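PDB 1OXX: glucose import ATP-binding protein GlcV from Sulfolobus solfataricus, which hydrolyses ATP to energise glucose uptake, serving as the nucleotide-binding subunit of the GlcSTUV ABC transporter. Local coordinates for residues A[213-221]-A[233-241]; A[258-266]-A[293-301]. The protein carries 1 engineered substitution. All blocks are in the same frame, centred on the assembly; numbering follows the deposited sequence.

Interaction 1. Residues A[213-221]-A[233-241]; sequences VLVKGKLVQ and VSIQVASLI
Val213 opens a row of aliphatic side chains by which the hairpin of strands 210-215 and 218-223 receives helix 235-241, the strand 213-215 and helix axes passing 9.8 Å apart at 124°. Val213 CG1 touches two residues of the helix, lying 3.8 Å from Leu240 CD1 and a little farther from Val237 CG2. Two residues on, Val215 splits its branches: CG2 also meets Leu240 CD1, while CG1 lies 3.3 Å from Gln236 NE2. Leu240, packed on these valines, also touches the P-loop (Walker A), where Lys44 and its neighbours are inferred to bind ATP. The type I' turn from Val215 to Lys218 reverses the chain, and Val220 returns to the helix with CG2 lying 3.6 Å from Val237 CG2. Gln221 changes the chemistry. With CG anti to the backbone N (chi1 -173°) and the rest extended, its amide reaches the loop ahead of the helix, where Gln221 OE1 accepts from Val233 N at 2.8 Å, the donor tilted 34° from the carbonyl plane. Gln221 OE1 also lies 3.5 Å from Val237 CG1, while NE2 donates to Asn231 O, so both ends of the amide are engaged and its flip is fixed. A leucine here would probably leave Val233 N and Asn231 O without their mate and let the loop shift. Ser234, the N-cap, holds the first turn by accepting from Val237 N through OG, at 3.0 Å. The flank of the helix thus packs by apolar contact, while a directional amide bond ties down the loop before it.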
# COMPACT_ATOMS: atom_id res chain seq x y z
N VAL A 213 8.40 -2.86 1.97
CA VAL A 213 7.93 -3.59 0.82
C VAL A 213 8.33 -5.05 0.92
O VAL A 213 9.51 -5.38 1.09
CB VAL A 213 8.52 -2.99 -0.46
CG1 VAL A 213 7.96 -3.71 -1.67
CG2 VAL A 213 8.20 -1.51 -0.51
N LEU A 214 7.34 -5.91 0.81
CA LEU A 214 7.52 -7.35 0.92
C LEU A 214 7.51 -8.03 -0.46
O LEU A 214 6.52 -7.91 -1.19
CB LEU A 214 6.37 -7.96 1.74
CG LEU A 214 6.63 -8.23 3.23
CD1 LEU A 214 7.83 -7.46 3.74
CD2 LEU A 214 5.39 -7.96 4.08
N VAL A 215 8.58 -8.74 -0.79
CA VAL A 215 8.66 -9.49 -2.04
C VAL A 215 9.13 -10.91 -1.70
O VAL A 215 10.15 -11.09 -1.07
CB VAL A 215 9.63 -8.86 -3.04
CG1 VAL A 215 9.73 -9.70 -4.32
CG2 VAL A 215 9.21 -7.43 -3.38
N LYS A 216 8.34 -11.90 -2.12
CA LYS A 216 8.66 -13.30 -1.86
C LYS A 216 8.91 -13.57 -0.38
O LYS A 216 9.78 -14.35 -0.02
CB LYS A 216 9.85 -13.74 -2.70
N GLY A 217 8.16 -12.88 0.49
CA GLY A 217 8.25 -13.09 1.93
C GLY A 217 9.37 -12.30 2.61
O GLY A 217 9.55 -12.37 3.83
N LYS A 218 10.10 -11.53 1.81
CA LYS A 218 11.24 -10.80 2.32
C LYS A 218 11.01 -9.30 2.25
O LYS A 218 10.43 -8.78 1.31
CB LYS A 218 12.50 -11.15 1.52
CG LYS A 218 12.97 -12.59 1.64
CD LYS A 218 14.30 -12.77 0.91
CE LYS A 218 14.80 -14.20 0.99
NZ LYS A 218 16.06 -14.37 0.22
N LEU A 219 11.42 -8.62 3.31
CA LEU A 219 11.35 -7.17 3.37
C LEU A 219 12.56 -6.66 2.60
O LEU A 219 13.71 -6.83 3.05
CB LEU A 219 11.42 -6.74 4.82
CG LEU A 219 11.14 -5.29 5.13
CD1 LEU A 219 9.69 -4.99 4.86
CD2 LEU A 219 11.49 -5.04 6.59
N VAL A 220 12.32 -6.06 1.44
CA VAL A 220 13.41 -5.71 0.53
C VAL A 220 13.81 -4.24 0.58
O VAL A 220 14.91 -3.89 0.14
CB VAL A 220 13.08 -6.12 -0.93
CG1 VAL A 220 12.93 -7.64 -1.06
CG2 VAL A 220 11.85 -5.45 -1.43
N GLN A 221 12.94 -3.38 1.11
CA GLN A 221 13.24 -1.96 1.26
C GLN A 221 12.28 -1.36 2.27
O GLN A 221 11.13 -1.79 2.39
CB GLN A 221 13.10 -1.22 -0.08
CG GLN A 221 13.57 0.23 -0.03
CD GLN A 221 13.69 0.88 -1.40
OE1 GLN A 221 13.35 0.26 -2.43
NE2 GLN A 221 14.17 2.12 -1.42
N VAL A 233 14.81 0.24 -4.85
CA VAL A 233 16.01 -0.60 -4.88
C VAL A 233 16.01 -1.56 -6.06
O VAL A 233 17.06 -2.08 -6.44
CB VAL A 233 16.15 -1.39 -3.55
CG1 VAL A 233 15.13 -2.49 -3.48
CG2 VAL A 233 17.56 -1.96 -3.39
N SER A 234 14.85 -1.75 -6.66
CA SER A 234 14.69 -2.68 -7.76
C SER A 234 13.54 -2.25 -8.62
O SER A 234 12.70 -1.46 -8.19
CB SER A 234 14.40 -4.09 -7.24
OG SER A 234 13.10 -4.16 -6.63
N ILE A 235 13.45 -2.78 -9.83
CA ILE A 235 12.33 -2.43 -10.69
C ILE A 235 11.01 -2.99 -10.11
O ILE A 235 9.95 -2.39 -10.28
CB ILE A 235 12.56 -2.88 -12.17
CG1 ILE A 235 11.59 -2.16 -13.11
CG2 ILE A 235 12.45 -4.40 -12.33
CD1 ILE A 235 11.78 -0.67 -13.22
N GLN A 236 11.09 -4.11 -9.40
CA GLN A 236 9.90 -4.65 -8.76
C GLN A 236 9.37 -3.71 -7.69
O GLN A 236 8.17 -3.45 -7.61
CB GLN A 236 10.11 -6.04 -8.17
CG GLN A 236 8.80 -6.61 -7.65
CD GLN A 236 8.77 -8.12 -7.55
OE1 GLN A 236 7.69 -8.72 -7.53
NE2 GLN A 236 9.95 -8.73 -7.47
N VAL A 237 10.24 -3.18 -6.84
CA VAL A 237 9.76 -2.21 -5.87
C VAL A 237 9.22 -0.96 -6.59
O VAL A 237 8.20 -0.39 -6.22
CB VAL A 237 10.86 -1.80 -4.89
CG1 VAL A 237 10.44 -0.59 -4.08
CG2 VAL A 237 11.21 -2.96 -3.98
N ALA A 238 9.93 -0.53 -7.63
CA ALA A 238 9.51 0.65 -8.38
C ALA A 238 8.07 0.53 -8.84
O ALA A 238 7.32 1.50 -8.77
CB ALA A 238 10.40 0.86 -9.57
N SER A 239 7.70 -0.65 -9.33
CA SER A 239 6.35 -0.87 -9.85
C SER A 239 5.31 -1.09 -8.76
O SER A 239 4.14 -0.80 -8.94
CB SER A 239 6.36 -2.04 -10.82
OG SER A 239 6.49 -3.28 -10.16
N LEU A 240 5.73 -1.61 -7.62
CA LEU A 240 4.79 -1.81 -6.52
C LEU A 240 4.30 -0.47 -5.95
O LEU A 240 3.14 -0.36 -5.50
CB LEU A 240 5.41 -2.68 -5.42
CG LEU A 240 5.43 -4.16 -5.76
CD1 LEU A 240 6.41 -4.92 -4.87
CD2 LEU A 240 4.00 -4.72 -5.65
N ILE A 241 5.19 0.53 -5.94
CA ILE A 241 4.86 1.81 -5.34
C ILE A 241 4.17 2.78 -6.30
O ILE A 241 3.66 3.80 -5.86
CB ILE A 241 6.13 2.42 -4.70
CG1 ILE A 241 5.81 3.64 -3.81
CG2 ILE A 241 7.12 2.80 -5.76
CD1 ILE A 241 5.26 3.29 -2.45

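Interaction 2. Residues A[258-266]-A[293-301]; sequences IGSLRFPVS and WILVGKGKV
Ser260 OG donates to Lys298 O at 2.6 Å, approaching from above the carbonyl plane, and accepts from Leu318 N, so one small hydroxyl ties three chain segments together. It stands at the end of an antiparallel strand pairing in the C-terminal domain, whose family is grouped with the OB folds; here strand 261-263 meets strand 294-307 through a single bridge, Leu261 with Gly297. Val296 and Gly297 form a classic beta bulge opposite Val340; a beta carbon at Gly297 would clash with Ser260 O, and its backbone angles also favour glycine. The OG reaches Lys298 because chi1 of 56° places it between the backbone N and carbonyl carbon of Ser260. Beside it, Ser260 O receives only a weak, 3.4 Å bond from Lys298 N, and a water reinforces the link by donating to Ser260 O and accepting from Lys298 N. The firm backbone bond is Arg262 N to Val296 O, 2.8 Å and in the carbonyl plane. Farther along, a second water donates to both Arg262 O and Leu295 O, bridging the strands as they diverge. Val296 fills the interface: CB lies over one face of the Phe263 ring, CG1 is 4.1 Å from Phe263 CD2, and CG2 faces Leu261 CD2. Leu261 CD2 also packs against the Gly297 peptide and lies 3.4 Å from Lys298 O. At the far end, within an inverse gamma turn, Pro264 CG meets Ile294 CD1 at 3.7 Å.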
# COMPACT_ATOMS: atom_id res chain seq x y z
N ILE A 258 17.94 1.21 -26.72
CA ILE A 258 16.73 0.42 -26.91
C ILE A 258 16.14 0.89 -28.24
O ILE A 258 15.42 1.88 -28.31
CB ILE A 258 15.74 0.64 -25.73
CG1 ILE A 258 16.45 0.45 -24.38
CG2 ILE A 258 14.53 -0.29 -25.87
CD1 ILE A 258 15.59 0.71 -23.17
N GLY A 259 16.48 0.20 -29.32
CA GLY A 259 16.04 0.63 -30.64
C GLY A 259 16.50 2.05 -30.89
O GLY A 259 17.68 2.38 -30.75
N SER A 260 15.56 2.90 -31.25
CA SER A 260 15.85 4.30 -31.55
C SER A 260 15.92 5.19 -30.30
O SER A 260 15.99 6.42 -30.42
CB SER A 260 14.80 4.84 -32.50
OG SER A 260 13.50 4.66 -31.96
N LEU A 261 15.85 4.61 -29.11
CA LEU A 261 16.04 5.39 -27.91
C LEU A 261 17.39 5.10 -27.29
O LEU A 261 17.92 3.98 -27.39
CB LEU A 261 14.95 5.08 -26.89
CG LEU A 261 13.51 5.35 -27.30
CD1 LEU A 261 12.60 5.09 -26.10
CD2 LEU A 261 13.33 6.77 -27.79
N ARG A 262 17.95 6.12 -26.64
CA ARG A 262 19.21 6.00 -25.93
C ARG A 262 19.14 6.83 -24.65
O ARG A 262 19.00 8.06 -24.72
CB ARG A 262 20.38 6.44 -26.79
CG ARG A 262 21.72 6.00 -26.24
CD ARG A 262 22.86 6.13 -27.23
NE ARG A 262 23.01 7.51 -27.67
CZ ARG A 262 23.67 7.88 -28.74
NH1 ARG A 262 24.26 6.98 -29.51
NH2 ARG A 262 23.75 9.17 -29.04
N PHE A 263 19.24 6.16 -23.50
CA PHE A 263 19.15 6.80 -22.19
C PHE A 263 20.54 7.03 -21.65
O PHE A 263 21.35 6.11 -21.65
CB PHE A 263 18.37 5.90 -21.22
CG PHE A 263 16.93 5.77 -21.58
CD1 PHE A 263 16.52 4.86 -22.53
CD2 PHE A 263 15.98 6.58 -20.98
CE1 PHE A 263 15.18 4.75 -22.86
CE2 PHE A 263 14.64 6.47 -21.31
CZ PHE A 263 14.25 5.55 -22.27
N PRO A 264 20.83 8.26 -21.23
CA PRO A 264 22.18 8.64 -20.79
C PRO A 264 22.55 8.21 -19.38
O PRO A 264 22.85 9.01 -18.49
CB PRO A 264 22.15 10.16 -20.91
CG PRO A 264 20.77 10.51 -20.69
CD PRO A 264 19.91 9.41 -21.25
N VAL A 265 22.54 6.90 -19.19
CA VAL A 265 22.88 6.28 -17.92
C VAL A 265 23.64 5.00 -18.21
O VAL A 265 23.67 4.54 -19.33
CB VAL A 265 21.62 5.96 -17.07
CG1 VAL A 265 20.93 7.25 -16.63
CG2 VAL A 265 20.66 5.04 -17.82
N SER A 266 24.27 4.44 -17.19
CA SER A 266 25.02 3.20 -17.36
C SER A 266 25.01 2.38 -16.08
O SER A 266 24.68 2.86 -15.01
CB SER A 266 26.46 3.54 -17.77
OG SER A 266 27.21 2.38 -18.07
N TRP A 293 13.62 19.05 -19.83
CA TRP A 293 13.41 17.76 -20.45
C TRP A 293 14.60 17.43 -21.35
O TRP A 293 15.19 18.33 -21.95
CB TRP A 293 12.19 17.79 -21.35
CG TRP A 293 10.86 17.90 -20.63
CD1 TRP A 293 10.13 19.04 -20.42
CD2 TRP A 293 10.09 16.83 -20.07
NE1 TRP A 293 8.97 18.74 -19.74
CE2 TRP A 293 8.92 17.38 -19.53
CE3 TRP A 293 10.28 15.45 -19.98
CZ2 TRP A 293 7.95 16.60 -18.90
CZ3 TRP A 293 9.33 14.69 -19.34
CH2 TRP A 293 8.19 15.26 -18.81
N ILE A 294 14.95 16.15 -21.45
CA ILE A 294 16.01 15.74 -22.38
C ILE A 294 15.48 14.75 -23.41
O ILE A 294 14.68 13.84 -23.11
CB ILE A 294 17.24 15.11 -21.68
CG1 ILE A 294 16.86 13.85 -20.90
CG2 ILE A 294 17.97 16.15 -20.84
CD1 ILE A 294 18.03 12.94 -20.64
N LEU A 295 15.97 14.91 -24.63
CA LEU A 295 15.66 14.01 -25.72
C LEU A 295 16.35 12.67 -25.57
O LEU A 295 17.55 12.62 -25.30
CB LEU A 295 16.19 14.62 -27.02
CG LEU A 295 15.25 15.44 -27.88
CD1 LEU A 295 16.04 16.02 -29.04
CD2 LEU A 295 14.10 14.59 -28.40
N VAL A 296 15.59 11.59 -25.71
CA VAL A 296 16.19 10.26 -25.72
C VAL A 296 16.03 9.54 -27.07
O VAL A 296 16.62 8.50 -27.29
CB VAL A 296 15.73 9.38 -24.54
CG1 VAL A 296 16.24 9.95 -23.23
CG2 VAL A 296 14.21 9.19 -24.51
N GLY A 297 15.25 10.11 -27.99
CA GLY A 297 15.15 9.55 -29.32
C GLY A 297 13.79 9.61 -29.95
O GLY A 297 12.94 10.38 -29.53
N LYS A 298 13.61 8.80 -30.98
CA LYS A 298 12.36 8.75 -31.74
C LYS A 298 11.54 7.53 -31.33
O LYS A 298 12.07 6.50 -30.91
CB LYS A 298 12.67 8.61 -33.24
CG LYS A 298 13.50 9.72 -33.83
CD LYS A 298 14.14 9.28 -35.14
CE LYS A 298 13.13 8.88 -36.19
NZ LYS A 298 13.81 8.59 -37.50
N GLY A 299 10.24 7.64 -31.53
CA GLY A 299 9.35 6.52 -31.28
C GLY A 299 8.17 6.59 -32.21
O GLY A 299 8.04 7.52 -33.00
N LYS A 300 7.29 5.61 -32.09
CA LYS A 300 6.10 5.55 -32.91
C LYS A 300 4.93 5.17 -32.02
O LYS A 300 5.01 4.24 -31.21
CB LYS A 300 6.30 4.53 -34.03
CG LYS A 300 5.10 4.31 -34.92
CD LYS A 300 5.47 3.41 -36.12
CE LYS A 300 4.24 2.87 -36.83
NZ LYS A 300 4.60 2.04 -38.02
N VAL A 301 3.81 5.88 -32.16
CA VAL A 301 2.64 5.55 -31.37
C VAL A 301 2.06 4.19 -31.76
O VAL A 301 1.80 3.91 -32.95
CB VAL A 301 1.55 6.65 -31.50
CG1 VAL A 301 0.37 6.30 -30.68
CG2 VAL A 301 2.10 7.98 -31.08
O HOH W 1 16.48 8.29 -32.17
O HOH W 2 19.71 11.01 -24.44

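In the fold
The two contacts follow one another along the chain, interaction 1 closing before interaction 2 opens, with centres about 27 Å apart and nearest atoms about 11 Å apart. Interaction 1 belongs to the ABC-ATPase domain and lies near its nucleotide site: the side chain of Leu240 is about 7 Å from that of Lys44 and about 10 Å from that of Glu166, both inferred to bind ATP. Interaction 2 is remote from those residues, joining two sheets of the C-terminal domain, whose function is unknown. They differ in kind: interaction 1 is side-chain packing with one amide bond, interaction 2 a short strand pairing completed by a serine and bridging waters.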